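Local coordinates for protein paenibacillus xanthan lyase (Paenibacillus, PDB 6F2P) that cleaves the polysaccharide xanthan by a lyase reaction, as a multidomain enzyme of polysaccharide lyase family 8 that carries several bound calcium ions, at residues A[336-340]-A[341-345]. Sequence-based numbering, arbitrary orientation.
Sequences KAVSI and DLIIA
Two torsions bring V338 and L342 together: V338 sets CG1 anti to its carbonyl carbon (chi1 -58°), which leaves CG2 between the backbone N and the carbonyl carbon, and L342 keeps CG anti to its own carbonyl carbon (chi1 -72°). V338 CG2 thereby meets L342 CB at 3.6 Å, the two side chains crossing at about a right angle. The motif is the N-terminal end of helix 340-351, packed against helices 28-46 and 292-307 of the alpha-helical domain, with S339 at the N-cap position. The turn is evidenced by two backbone bonds: I343 N donates to S339 O at 2.9 Å, within the carbonyl plane, and I344 N reaches I340 O at 2.8 Å, with a 162° angle at the hydrogen. V338 CG2 also touches I343 CG1, at 3.9 Å, closing an apolar corner where the loop enters the helix. I343 is buried and its side chain continues onto D29 and I30 of helix 28-46, while V338 and L342 face V297 and A301 of helix 292-307. An alanine in place of I343 would remove the CG1 contact with V338 CG2 and would probably open a gap toward D29 and I30. D341 turns its carboxylate away from the preceding loop, and OD2 forms a salt bridge with R305. One turn along, I340 and I344 pack obliquely, I340 CG2 lying 3.7 Å from I344 CD1.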
ATOM      1  N   LYS A 336     -16.363 -31.049 -10.377  1.00 23.43           N
ATOM      2  CA  LYS A 336     -17.658 -31.367  -9.782  1.00 28.56           C
ATOM      3  C   LYS A 336     -18.532 -30.135  -9.581  1.00 27.53           C
ATOM      4  O   LYS A 336     -19.688 -30.250  -9.173  1.00 24.61           O
ATOM      5  CB  LYS A 336     -17.469 -32.072  -8.441  1.00 31.00           C
ATOM      6  CG  LYS A 336     -16.944 -33.485  -8.548  1.00 26.18           C
ATOM      7  CD  LYS A 336     -16.247 -33.888  -7.267  1.00 31.02           C
ATOM      8  CE  LYS A 336     -16.142 -35.391  -7.150  1.00 39.36           C
ATOM      9  NZ  LYS A 336     -17.483 -36.001  -6.922  1.00 56.22           N
ATOM     10  N   ALA A 337     -17.987 -28.957  -9.865  1.00 25.93           N
ATOM     11  CA  ALA A 337     -18.710 -27.719  -9.574  1.00 23.91           C
ATOM     12  C   ALA A 337     -19.198 -26.967 -10.811  1.00 18.89           C
ATOM     13  O   ALA A 337     -20.207 -26.286 -10.754  1.00 27.66           O
ATOM     14  CB  ALA A 337     -17.867 -26.805  -8.698  1.00 21.31           C
ATOM     15  N   VAL A 338     -18.491 -27.094 -11.924  1.00 21.00           N
ATOM     16  CA  VAL A 338     -18.789 -26.286 -13.102  1.00 21.24           C
ATOM     17  C   VAL A 338     -19.689 -26.979 -14.115  1.00 22.79           C
ATOM     18  O   VAL A 338     -20.029 -28.159 -13.978  1.00 22.83           O
ATOM     19  CB  VAL A 338     -17.502 -25.891 -13.834  1.00 19.45           C
ATOM     20  CG1 VAL A 338     -16.594 -25.127 -12.899  1.00 14.18           C
ATOM     21  CG2 VAL A 338     -16.814 -27.129 -14.369  1.00 16.26           C
ATOM     22  N   SER A 339     -20.054 -26.229 -15.147  1.00 21.25           N
ATOM     23  CA  SER A 339     -20.945 -26.730 -16.181  1.00 16.95           C
ATOM     24  C   SER A 339     -20.214 -27.710 -17.080  1.00 24.20           C
ATOM     25  O   SER A 339     -18.980 -27.823 -17.026  1.00 26.52           O
ATOM     26  CB  SER A 339     -21.467 -25.575 -17.023  1.00 18.74           C
ATOM     27  OG  SER A 339     -20.414 -25.012 -17.791  1.00 25.72           O
ATOM     28  N   ILE A 340     -20.978 -28.408 -17.916  1.00 20.13           N
ATOM     29  CA  ILE A 340     -20.404 -29.395 -18.815  1.00 23.13           C
ATOM     30  C   ILE A 340     -19.403 -28.725 -19.737  1.00 20.19           C
ATOM     31  O   ILE A 340     -18.300 -29.228 -19.933  1.00 22.89           O
ATOM     32  CB  ILE A 340     -21.489 -30.123 -19.625  1.00 23.39           C
ATOM     33  CG1 ILE A 340     -22.318 -31.007 -18.693  1.00 23.67           C
ATOM     34  CG2 ILE A 340     -20.859 -30.963 -20.737  1.00 17.85           C
ATOM     35  CD1 ILE A 340     -23.567 -31.578 -19.324  1.00 24.45           C
ATOM     36  N   ASP A 341     -19.791 -27.574 -20.272  1.00 18.64           N
ATOM     37  CA  ASP A 341     -18.939 -26.791 -21.152  1.00 21.24           C
ATOM     38  C   ASP A 341     -17.542 -26.611 -20.571  1.00 25.82           C
ATOM     39  O   ASP A 341     -16.534 -26.842 -21.248  1.00 22.05           O
ATOM     40  CB  ASP A 341     -19.564 -25.421 -21.381  1.00 23.36           C
ATOM     41  CG  ASP A 341     -19.118 -24.799 -22.673  1.00 26.47           C
ATOM     42  OD1 ASP A 341     -18.824 -25.561 -23.621  1.00 27.39           O
ATOM     43  OD2 ASP A 341     -19.058 -23.554 -22.743  1.00 31.27           O
ATOM     44  N   LEU A 342     -17.490 -26.207 -19.308  1.00 21.35           N
ATOM     45  CA  LEU A 342     -16.215 -26.010 -18.637  1.00 19.17           C
ATOM     46  C   LEU A 342     -15.515 -27.325 -18.323  1.00 22.08           C
ATOM     47  O   LEU A 342     -14.288 -27.381 -18.333  1.00 22.12           O
ATOM     48  CB  LEU A 342     -16.397 -25.178 -17.372  1.00 20.01           C
ATOM     49  CG  LEU A 342     -16.681 -23.717 -17.691  1.00 19.03           C
ATOM     50  CD1 LEU A 342     -17.259 -23.003 -16.490  1.00  8.99           C
ATOM     51  CD2 LEU A 342     -15.394 -23.057 -18.161  1.00 17.99           C
ATOM     52  N   ILE A 343     -16.287 -28.378 -18.049  1.00 20.93           N
ATOM     53  CA  ILE A 343     -15.709 -29.699 -17.826  1.00 15.00           C
ATOM     54  C   ILE A 343     -14.952 -30.111 -19.075  1.00 23.61           C
ATOM     55  O   ILE A 343     -13.820 -30.607 -19.014  1.00 25.31           O
ATOM     56  CB  ILE A 343     -16.785 -30.741 -17.557  1.00 20.65           C
ATOM     57  CG1 ILE A 343     -17.489 -30.436 -16.237  1.00 24.59           C
ATOM     58  CG2 ILE A 343     -16.179 -32.134 -17.538  1.00 19.89           C
ATOM     59  CD1 ILE A 343     -18.534 -31.428 -15.873  1.00 18.13           C
ATOM     60  N   ILE A 344     -15.583 -29.875 -20.218  1.00 23.77           N
ATOM     61  CA  ILE A 344     -14.981 -30.188 -21.498  1.00 20.86           C
ATOM     62  C   ILE A 344     -13.701 -29.391 -21.685  1.00 21.79           C
ATOM     63  O   ILE A 344     -12.645 -29.964 -21.975  1.00 23.53           O
ATOM     64  CB  ILE A 344     -15.956 -29.901 -22.634  1.00 22.57           C
ATOM     65  CG1 ILE A 344     -17.179 -30.814 -22.506  1.00 16.50           C
ATOM     66  CG2 ILE A 344     -15.276 -30.100 -23.972  1.00 25.91           C
ATOM     67  CD1 ILE A 344     -18.322 -30.418 -23.404  1.00 16.70           C
ATOM     68  N   ALA A 345     -13.792 -28.077 -21.496  1.00 22.18           N
ATOM     69  CA  ALA A 345     -12.628 -27.197 -21.610  1.00 23.56           C
ATOM     70  C   ALA A 345     -11.527 -27.604 -20.643  1.00 25.57           C
ATOM     71  O   ALA A 345     -10.367 -27.694 -21.024  1.00 24.93           O
ATOM     72  CB  ALA A 345     -13.019 -25.753 -21.379  1.00 17.59           C
TER